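Local coordinates for protein DJ-1 homolog D (Arabidopsis thaliana, PDB 4OGG) that belongs to the DJ-1/PfpI family and carries two copies of the family's sequence in one chain, each built around a mixed beta sheet flanked by helices, at residues D11-D15 / Y16-V20; P155-P158 / D159-V162; C354-G358 / N359-G363. All coordinates share one frame; numbering follows the deposited sequence.

Contact 1 (D11-D15 / Y16-V20); sequences DYMED and YEVMV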
ATOM      1  N   ASP C  11       8.922  -3.619  17.926  1.00 13.20           N
ATOM      2  CA  ASP C  11       8.089  -3.589  16.733  1.00 13.12           C
ATOM      3  C   ASP C  11       7.969  -2.161  16.218  1.00 13.55           C
ATOM      4  O   ASP C  11       7.723  -1.226  16.979  1.00 14.02           O
ATOM      5  CB  ASP C  11       6.703  -4.169  17.026  1.00 12.52           C
ATOM      6  CG  ASP C  11       6.745  -5.655  17.329  1.00 13.08           C
ATOM      7  OD1 ASP C  11       7.836  -6.256  17.232  1.00 12.65           O
ATOM      8  OD2 ASP C  11       5.687  -6.226  17.661  1.00 14.56           O
ATOM      9  N   TYR C  12       8.158  -2.015  14.912  1.00 13.04           N
ATOM     10  CA  TYR C  12       8.100  -0.729  14.236  1.00 13.40           C
ATOM     11  C   TYR C  12       9.269   0.199  14.550  1.00 13.67           C
ATOM     12  O   TYR C  12       9.158   1.424  14.482  1.00 13.07           O
ATOM     13  CB  TYR C  12       6.742  -0.063  14.481  1.00 12.90           C
ATOM     14  CG  TYR C  12       5.652  -0.752  13.680  1.00 13.01           C
ATOM     15  CD1 TYR C  12       5.654  -0.695  12.285  1.00 13.96           C
ATOM     16  CD2 TYR C  12       4.660  -1.503  14.307  1.00 14.14           C
ATOM     17  CE1 TYR C  12       4.695  -1.370  11.530  1.00 13.83           C
ATOM     18  CE2 TYR C  12       3.694  -2.187  13.559  1.00 12.91           C
ATOM     19  CZ  TYR C  12       3.720  -2.115  12.173  1.00 13.29           C
ATOM     20  OH  TYR C  12       2.781  -2.791  11.427  1.00 14.80           O
ATOM     21  N   MET C  13      10.405  -0.398  14.898  1.00 12.16           N
ATOM     22  CA  MET C  13      11.608   0.395  15.112  1.00 11.38           C
ATOM     23  C   MET C  13      11.938   0.813  13.675  1.00 10.62           C
ATOM     24  O   MET C  13      11.498   0.156  12.727  1.00 10.78           O
ATOM     25  CB  MET C  13      12.724  -0.479  15.695  1.00 10.23           C
ATOM     26  CG  MET C  13      13.094  -1.679  14.843  1.00 11.25           C
ATOM     27  SD  MET C  13      14.246  -2.788  15.687  1.00 12.44           S
ATOM     28  CE  MET C  13      13.893  -4.312  14.861  1.00 12.87           C
ATOM     29  N   GLU C  14      12.690   1.892  13.489  1.00 11.46           N
ATOM     30  CA  GLU C  14      13.008   2.342  12.132  1.00 11.66           C
ATOM     31  C   GLU C  14      13.964   1.350  11.469  1.00 11.21           C
ATOM     32  O   GLU C  14      15.025   1.039  12.012  1.00 10.95           O
ATOM     33  CB  GLU C  14      13.610   3.751  12.176  1.00 10.84           C
ATOM     34  CG  GLU C  14      13.151   4.656  11.028  1.00 12.82           C
ATOM     35  CD  GLU C  14      13.792   4.320   9.693  1.00 12.68           C
ATOM     36  OE1 GLU C  14      13.239   4.728   8.652  1.00 13.26           O
ATOM     37  OE2 GLU C  14      14.858   3.671   9.673  1.00 11.12           O
ATOM     38  N   ASP C  15      13.575   0.863  10.292  1.00 11.56           N
ATOM     39  CA  ASP C  15      14.350  -0.137   9.557  1.00  9.93           C
ATOM     40  C   ASP C  15      15.839   0.171   9.378  1.00 11.07           C
ATOM     41  O   ASP C  15      16.684  -0.683   9.637  1.00 10.76           O
ATOM     42  CB  ASP C  15      13.695  -0.400   8.190  1.00 12.01           C
ATOM     43  CG  ASP C  15      13.993  -1.794   7.653  1.00 13.28           C
ATOM     44  OD1 ASP C  15      14.568  -2.617   8.400  1.00 13.68           O
ATOM     45  OD2 ASP C  15      13.645  -2.077   6.488  1.00 12.15           O
ATOM     46  N   TYR C  16      16.175   1.375   8.927  1.00 10.00           N
ATOM     47  CA  TYR C  16      17.586   1.719   8.757  1.00 11.13           C
ATOM     48  C   TYR C  16      18.314   1.764  10.096  1.00 10.60           C
ATOM     49  O   TYR C  16      19.457   1.321  10.214  1.00 12.40           O
ATOM     50  CB  TYR C  16      17.754   3.099   8.112  1.00 11.31           C
ATOM     51  CG  TYR C  16      17.603   3.170   6.607  1.00 12.98           C
ATOM     52  CD1 TYR C  16      17.722   2.037   5.805  1.00 13.75           C
ATOM     53  CD2 TYR C  16      17.416   4.404   5.978  1.00 14.24           C
ATOM     54  CE1 TYR C  16      17.663   2.130   4.412  1.00 14.21           C
ATOM     55  CE2 TYR C  16      17.362   4.508   4.597  1.00 14.67           C
ATOM     56  CZ  TYR C  16      17.485   3.374   3.821  1.00 15.81           C
ATOM     57  OH  TYR C  16      17.444   3.493   2.452  1.00 21.68           O
ATOM     58  N   GLU C  17      17.641   2.309  11.102  1.00 10.08           N
ATOM     59  CA  GLU C  17      18.239   2.480  12.415  1.00 11.78           C
ATOM     60  C   GLU C  17      18.593   1.202  13.162  1.00 11.53           C
ATOM     61  O   GLU C  17      19.349   1.237  14.132  1.00 12.11           O
ATOM     62  CB  GLU C  17      17.350   3.411  13.237  1.00 13.27           C
ATOM     63  CG  GLU C  17      17.491   4.846  12.745  1.00 14.36           C
ATOM     64  CD  GLU C  17      16.317   5.736  13.085  1.00 16.34           C
ATOM     65  OE1 GLU C  17      15.789   5.635  14.207  1.00 14.33           O
ATOM     66  OE2 GLU C  17      15.936   6.556  12.224  1.00 20.80           O
ATOM     67  N   VAL C  18      18.063   0.071  12.713  1.00 12.49           N
ATOM     68  CA  VAL C  18      18.439  -1.186  13.344  1.00 12.74           C
ATOM     69  C   VAL C  18      19.419  -1.923  12.431  1.00 12.66           C
ATOM     70  O   VAL C  18      20.464  -2.406  12.879  1.00 12.78           O
ATOM     71  CB  VAL C  18      17.214  -2.107  13.639  1.00 11.47           C
ATOM     72  CG1 VAL C  18      16.401  -2.350  12.375  1.00 12.36           C
ATOM     73  CG2 VAL C  18      17.706  -3.445  14.221  1.00 12.33           C
ATOM     74  N   MET C  19      19.108  -1.977  11.140  1.00 13.20           N
ATOM     75  CA  MET C  19      19.957  -2.709  10.210  1.00 13.07           C
ATOM     76  C   MET C  19      21.337  -2.125   9.934  1.00 13.04           C
ATOM     77  O   MET C  19      22.305  -2.873   9.845  1.00 13.03           O
ATOM     78  CB  MET C  19      19.225  -2.936   8.882  1.00 14.41           C
ATOM     79  CG  MET C  19      19.878  -4.001   8.011  1.00 12.95           C
ATOM     80  SD  MET C  19      20.071  -5.592   8.870  1.00 14.81           S
ATOM     81  CE  MET C  19      18.556  -6.441   8.386  1.00 18.64           C
ATOM     82  N   VAL C  20      21.443  -0.808   9.789  1.00 14.02           N
ATOM     83  CA  VAL C  20      22.750  -0.221   9.509  1.00 14.51           C
ATOM     84  C   VAL C  20      23.741  -0.506  10.644  1.00 13.85           C
ATOM     85  O   VAL C  20      24.823  -1.034  10.402  1.00 15.69           O
ATOM     86  CB  VAL C  20      22.649   1.301   9.239  1.00 13.77           C
ATOM     87  CG1 VAL C  20      24.041   1.886   9.022  1.00 14.23           C
ATOM     88  CG2 VAL C  20      21.802   1.545   7.993  1.00 13.78           C
TER
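The carboxylates of E14 and E17 lie close to parallel, planes 22° apart, although their side chains cross at about a right angle; the head of E17 rests on the E14 stem, with CD 3.5 Å from E14 CB. The Y16 ring is turned 51° to the E14 carboxylate, which approaches it obliquely, while H257 stacks on this ring and Y173 meets it edge-to-face. The motif is a side-chain N-cap: E14 stands just before helix 15-27, and its bend at chi2 (-74°) folds the carboxylate back toward the amides of Y16 and E17. OE2 is met on its syn side by Y16 N at 2.8 Å, somewhat out of the carboxylate plane, and is shared with E17 N in a weak bond of 3.4 Å. OE1 turns elsewhere, to H257 NE2 and H50 N, so both oxygens are engaged in this buried setting. D15 is held likewise, through OD1 to Y209 OH and OD2 to H64 ND1. M13 brings its sulfur over V18 from across, SD lying 3.7 Å from V18 CB. On the first helical turn V18 CG1 presses to 3.2 Å from D15 O, the same oxygen that accepts from M19 N at 3.1 Å.

Contact 2 (P155-P158 / D159-V162); sequences PITP and DVCV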
ATOM      1  N   PRO C 155      18.712  19.680  17.179  1.00 21.43           N
ATOM      2  CA  PRO C 155      19.461  19.282  15.984  1.00 22.34           C
ATOM      3  C   PRO C 155      19.237  20.300  14.868  1.00 25.31           C
ATOM      4  O   PRO C 155      18.160  20.350  14.275  1.00 26.51           O
ATOM      5  CB  PRO C 155      18.877  17.911  15.658  1.00 20.94           C
ATOM      6  CG  PRO C 155      17.435  18.082  16.043  1.00 19.35           C
ATOM      7  CD  PRO C 155      17.524  18.826  17.368  1.00 19.59           C
ATOM      8  N   ILE C 156      20.251  21.118  14.597  1.00 26.75           N
ATOM      9  CA  ILE C 156      20.151  22.139  13.557  1.00 27.96           C
ATOM     10  C   ILE C 156      20.075  21.493  12.175  1.00 27.50           C
ATOM     11  O   ILE C 156      19.396  21.997  11.278  1.00 28.95           O
ATOM     12  CB  ILE C 156      21.356  23.101  13.611  1.00 30.56           C
ATOM     13  CG1 ILE C 156      21.189  24.203  12.561  1.00 32.51           C
ATOM     14  CG2 ILE C 156      22.650  22.329  13.395  1.00 31.96           C
ATOM     15  CD1 ILE C 156      22.295  25.236  12.578  1.00 36.14           C
ATOM     16  N   THR C 157      20.783  20.380  12.013  1.00 25.30           N
ATOM     17  CA  THR C 157      20.790  19.628  10.764  1.00 23.38           C
ATOM     18  C   THR C 157      20.492  18.173  11.127  1.00 22.65           C
ATOM     19  O   THR C 157      20.752  17.745  12.251  1.00 20.85           O
ATOM     20  CB  THR C 157      22.156  19.719  10.051  1.00 23.83           C
ATOM     21  OG1 THR C 157      23.194  19.287  10.937  1.00 24.30           O
ATOM     22  CG2 THR C 157      22.430  21.153   9.613  1.00 24.99           C
ATOM     23  N   PRO C 158      19.935  17.397  10.184  1.00 21.78           N
ATOM     24  CA  PRO C 158      19.598  15.989  10.419  1.00 20.43           C
ATOM     25  C   PRO C 158      20.755  15.070  10.804  1.00 19.28           C
ATOM     26  O   PRO C 158      20.541  14.038  11.441  1.00 17.09           O
ATOM     27  CB  PRO C 158      18.957  15.562   9.099  1.00 22.22           C
ATOM     28  CG  PRO C 158      18.357  16.829   8.588  1.00 23.27           C
ATOM     29  CD  PRO C 158      19.449  17.831   8.863  1.00 22.65           C
ATOM     30  N   ASP C 159      21.975  15.440  10.427  1.00 17.42           N
ATOM     31  CA  ASP C 159      23.132  14.601  10.719  1.00 18.58           C
ATOM     32  C   ASP C 159      23.844  14.905  12.037  1.00 17.13           C
ATOM     33  O   ASP C 159      24.882  14.315  12.334  1.00 17.93           O
ATOM     34  CB  ASP C 159      24.138  14.685   9.564  1.00 21.21           C
ATOM     35  CG  ASP C 159      24.802  16.045   9.459  1.00 24.30           C
ATOM     36  OD1 ASP C 159      24.461  16.951  10.250  1.00 25.48           O
ATOM     37  OD2 ASP C 159      25.672  16.204   8.576  1.00 27.63           O
ATOM     38  N   VAL C 160      23.283  15.802  12.838  1.00 16.49           N
ATOM     39  CA  VAL C 160      23.906  16.168  14.108  1.00 17.01           C
ATOM     40  C   VAL C 160      24.048  15.017  15.105  1.00 16.56           C
ATOM     41  O   VAL C 160      23.121  14.231  15.309  1.00 18.56           O
ATOM     42  CB  VAL C 160      23.132  17.319  14.806  1.00 17.83           C
ATOM     43  CG1 VAL C 160      23.697  17.559  16.200  1.00 19.96           C
ATOM     44  CG2 VAL C 160      23.242  18.598  13.986  1.00 21.01           C
ATOM     45  N   CYS C 161      25.230  14.928  15.709  1.00 14.91           N
ATOM     46  CA  CYS C 161      25.531  13.926  16.731  1.00 14.58           C
ATOM     47  C   CYS C 161      26.101  14.664  17.936  1.00 15.93           C
ATOM     48  O   CYS C 161      26.809  15.661  17.784  1.00 16.15           O
ATOM     49  CB  CYS C 161      26.566  12.913  16.237  1.00 14.79           C
ATOM     50  SG  CYS C 161      25.971  11.775  14.982  1.00 17.29           S
ATOM     51  N   VAL C 162      25.795  14.176  19.132  1.00 16.15           N
ATOM     52  CA  VAL C 162      26.283  14.794  20.356  1.00 16.34           C
ATOM     53  C   VAL C 162      26.865  13.714  21.252  1.00 17.61           C
ATOM     54  O   VAL C 162      26.445  12.558  21.194  1.00 16.32           O
ATOM     55  CB  VAL C 162      25.145  15.522  21.109  1.00 16.84           C
ATOM     56  CG1 VAL C 162      25.621  15.973  22.478  1.00 17.46           C
ATOM     57  CG2 VAL C 162      24.674  16.720  20.299  1.00 15.37           C
TER
HETATM   58  O   HOH W   1      21.728  12.807  13.387  1.00 14.54           O
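T157 and V160 meet in the tight part of a type I beta turn that runs from T157 to V160. Two bonds close it. The backbone link V160 N to T157 O measures 3.2 Å and is nearly straight at nitrogen (163°), yet the donor sits 54° out of the carbonyl plane, away from the lone-pair directions. Beside it, the T157 hydroxyl donates to D159, OG1 to OD1 being 2.7 Å, and reaches the carboxylate oxygen nearly along its C-O axis. This is possible because OG1 is tucked between the backbone N and the carbonyl carbon of T157 (chi1 55°), so that the two side chains lie alongside, pointing the same way. V160 CG2 wedges against the same residue, 3.1 Å from T157 OG1 and 3.2 Å from T157 O, which is close for a methyl group.

The rest is looser. I156 touches V160 with its short branch, CG2 to CG2 at 3.8 Å, while its extended CG1-CD1 arm leads away into an exposed position. P155 CB remains 4.4 Å from V160 CB. P158 and D159, the turn's two corner residues, face solvent, and a water lies 2.6 Å from P158 O, which also bonds to T172 OG1, and near V160 O as well.

Past the turn the chain enters edge strand 161-164, where V162 pairs with T169 of strand 167-170 and C161 packs on F179 and L182 of helix 176-186; P155 rests on T136 and A171.

Contact 3 (C354-G358 / N359-G363); sequences CFTDG and NLVTG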
ATOM      1  N   CYS C 354      30.046 -14.111   1.603  1.00 25.36           N
ATOM      2  CA  CYS C 354      30.576 -13.321   0.498  1.00 24.10           C
ATOM      3  C   CYS C 354      31.920 -13.895   0.074  1.00 25.45           C
ATOM      4  O   CYS C 354      32.566 -14.613   0.838  1.00 23.69           O
ATOM      5  CB  CYS C 354      30.741 -11.853   0.895  1.00 23.19           C
ATOM      6  SG  CYS C 354      29.179 -10.955   0.997  1.00 22.80           S
ATOM      7  N   PHE C 355      32.335 -13.575  -1.145  1.00 24.78           N
ATOM      8  CA  PHE C 355      33.590 -14.087  -1.673  1.00 25.12           C
ATOM      9  C   PHE C 355      34.478 -12.989  -2.233  1.00 23.69           C
ATOM     10  O   PHE C 355      34.001 -11.953  -2.703  1.00 22.01           O
ATOM     11  CB  PHE C 355      33.304 -15.104  -2.781  1.00 24.67           C
ATOM     12  CG  PHE C 355      32.470 -16.274  -2.340  1.00 27.36           C
ATOM     13  CD1 PHE C 355      33.047 -17.344  -1.665  1.00 27.50           C
ATOM     14  CD2 PHE C 355      31.107 -16.312  -2.614  1.00 27.45           C
ATOM     15  CE1 PHE C 355      32.280 -18.440  -1.273  1.00 29.74           C
ATOM     16  CE2 PHE C 355      30.329 -17.400  -2.227  1.00 29.34           C
ATOM     17  CZ  PHE C 355      30.918 -18.468  -1.556  1.00 30.35           C
ATOM     18  N   THR C 356      35.782 -13.229  -2.180  1.00 23.45           N
ATOM     19  CA  THR C 356      36.758 -12.289  -2.706  1.00 24.41           C
ATOM     20  C   THR C 356      37.600 -13.004  -3.756  1.00 25.03           C
ATOM     21  O   THR C 356      38.173 -14.061  -3.491  1.00 25.20           O
ATOM     22  CB  THR C 356      37.694 -11.752  -1.598  1.00 23.45           C
ATOM     23  OG1 THR C 356      36.948 -10.926  -0.693  1.00 22.59           O
ATOM     24  CG2 THR C 356      38.831 -10.935  -2.207  1.00 24.86           C
ATOM     25  N   ASP C 357      37.650 -12.427  -4.952  1.00 25.85           N
ATOM     26  CA  ASP C 357      38.429 -12.980  -6.052  1.00 27.69           C
ATOM     27  C   ASP C 357      39.271 -11.838  -6.585  1.00 27.86           C
ATOM     28  O   ASP C 357      38.808 -11.036  -7.397  1.00 27.73           O
ATOM     29  CB  ASP C 357      37.513 -13.520  -7.156  1.00 29.59           C
ATOM     30  CG  ASP C 357      38.287 -13.996  -8.376  1.00 33.49           C
ATOM     31  OD1 ASP C 357      39.263 -14.759  -8.204  1.00 33.63           O
ATOM     32  OD2 ASP C 357      37.920 -13.612  -9.509  1.00 35.05           O
ATOM     33  N   GLY C 358      40.511 -11.758  -6.114  1.00 27.24           N
ATOM     34  CA  GLY C 358      41.377 -10.682  -6.550  1.00 27.55           C
ATOM     35  C   GLY C 358      40.789  -9.365  -6.087  1.00 26.94           C
ATOM     36  O   GLY C 358      40.589  -9.160  -4.891  1.00 26.90           O
ATOM     37  N   ASN C 359      40.489  -8.482  -7.034  1.00 27.27           N
ATOM     38  CA  ASN C 359      39.926  -7.172  -6.722  1.00 26.22           C
ATOM     39  C   ASN C 359      38.403  -7.201  -6.674  1.00 25.70           C
ATOM     40  O   ASN C 359      37.768  -6.174  -6.444  1.00 26.57           O
ATOM     41  CB  ASN C 359      40.357  -6.157  -7.779  1.00 27.51           C
ATOM     42  CG  ASN C 359      39.660  -6.376  -9.115  1.00 28.75           C
ATOM     43  OD1 ASN C 359      39.636  -7.490  -9.639  1.00 30.78           O
ATOM     44  ND2 ASN C 359      39.094  -5.312  -9.670  1.00 28.27           N
ATOM     45  N   LEU C 360      37.820  -8.376  -6.881  1.00 23.89           N
ATOM     46  CA  LEU C 360      36.367  -8.499  -6.903  1.00 23.12           C
ATOM     47  C   LEU C 360      35.734  -9.138  -5.670  1.00 21.43           C
ATOM     48  O   LEU C 360      36.044 -10.274  -5.315  1.00 21.57           O
ATOM     49  CB  LEU C 360      35.947  -9.284  -8.148  1.00 23.28           C
ATOM     50  CG  LEU C 360      34.447  -9.453  -8.402  1.00 24.05           C
ATOM     51  CD1 LEU C 360      33.815  -8.093  -8.674  1.00 22.71           C
ATOM     52  CD2 LEU C 360      34.239 -10.383  -9.583  1.00 23.51           C
ATOM     53  N   VAL C 361      34.838  -8.396  -5.025  1.00 21.12           N
ATOM     54  CA  VAL C 361      34.124  -8.888  -3.850  1.00 19.32           C
ATOM     55  C   VAL C 361      32.651  -8.995  -4.226  1.00 18.28           C
ATOM     56  O   VAL C 361      32.053  -8.024  -4.698  1.00 18.92           O
ATOM     57  CB  VAL C 361      34.242  -7.920  -2.644  1.00 20.19           C
ATOM     58  CG1 VAL C 361      33.356  -8.411  -1.501  1.00 18.70           C
ATOM     59  CG2 VAL C 361      35.694  -7.825  -2.183  1.00 20.77           C
ATOM     60  N   THR C 362      32.067 -10.168  -4.024  1.00 18.72           N
ATOM     61  CA  THR C 362      30.663 -10.357  -4.361  1.00 19.65           C
ATOM     62  C   THR C 362      29.821 -10.931  -3.237  1.00 19.29           C
ATOM     63  O   THR C 362      30.265 -11.794  -2.475  1.00 18.46           O
ATOM     64  CB  THR C 362      30.491 -11.261  -5.611  1.00 19.16           C
ATOM     65  OG1 THR C 362      31.232 -12.476  -5.438  1.00 19.79           O
ATOM     66  CG2 THR C 362      30.971 -10.542  -6.854  1.00 20.65           C
ATOM     67  N   GLY C 363      28.593 -10.427  -3.153  1.00 17.90           N
ATOM     68  CA  GLY C 363      27.639 -10.880  -2.157  1.00 17.99           C
ATOM     69  C   GLY C 363      26.401 -11.371  -2.886  1.00 18.02           C
ATOM     70  O   GLY C 363      26.232 -11.098  -4.075  1.00 17.51           O
TER
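C354 leans across the open end of a beta hairpin onto T362 and G363. Its CB lies 3.4 Å from T362 O; with SG set beside the backbone N and anti to the carbonyl carbon (chi1 -74°), the sulfur then reaches 3.5 Å from G363 CA and 3.7 Å from T362 O. The strands 355-357 and 360-362 run antiparallel, their axes at 161°. F355 and T362 form one hydrogen-bonded pair, with F355 N to T362 O at 3.0 Å in the carbonyl plane. D357 and L360 form the other: D357 N meets L360 O in plane at 2.7 Å, whereas L360 N approaches D357 O at 2.9 Å from 51° above the plane, consistent with the type II' turn from D357, where G358 takes the positive phi. R326 binds both flanks of G358, by a salt bridge to D357 OD2 and a hydrogen bond to N359 OD1.

T356 and V361 share a face, OG1 to CG2 at 3.7 Å, where V361 packs against Q375 and L379 of helix 369-380. On the other face L360 meets L317 of helix 314-320 and C328 of strand 327-328. Edge strand 355-357 pairs with 360-362, which in turn runs parallel to strand 307-309.

In the fold
Contacts 2 and 3 occupy comparable places in the two family halves of the chain: each includes the edge strand of a six-stranded sheet of order 2-1-3-4-6-5. They lie on opposite sides of the chain's centre, centres about 36 Å apart. Contact 1 is closer to the middle, its centre about 19 Å from that of contact 2 and about 28 Å from that of contact 3, with nearest atoms about 9 and 13 Å away. None touches another. Contact 1 links the halves through H257 and Y209, and E17 packs on I117, next to the modified cysteine at position 118. In the second half, G363 of contact 3 pairs with S309, two residues before the modified cysteine at position 311.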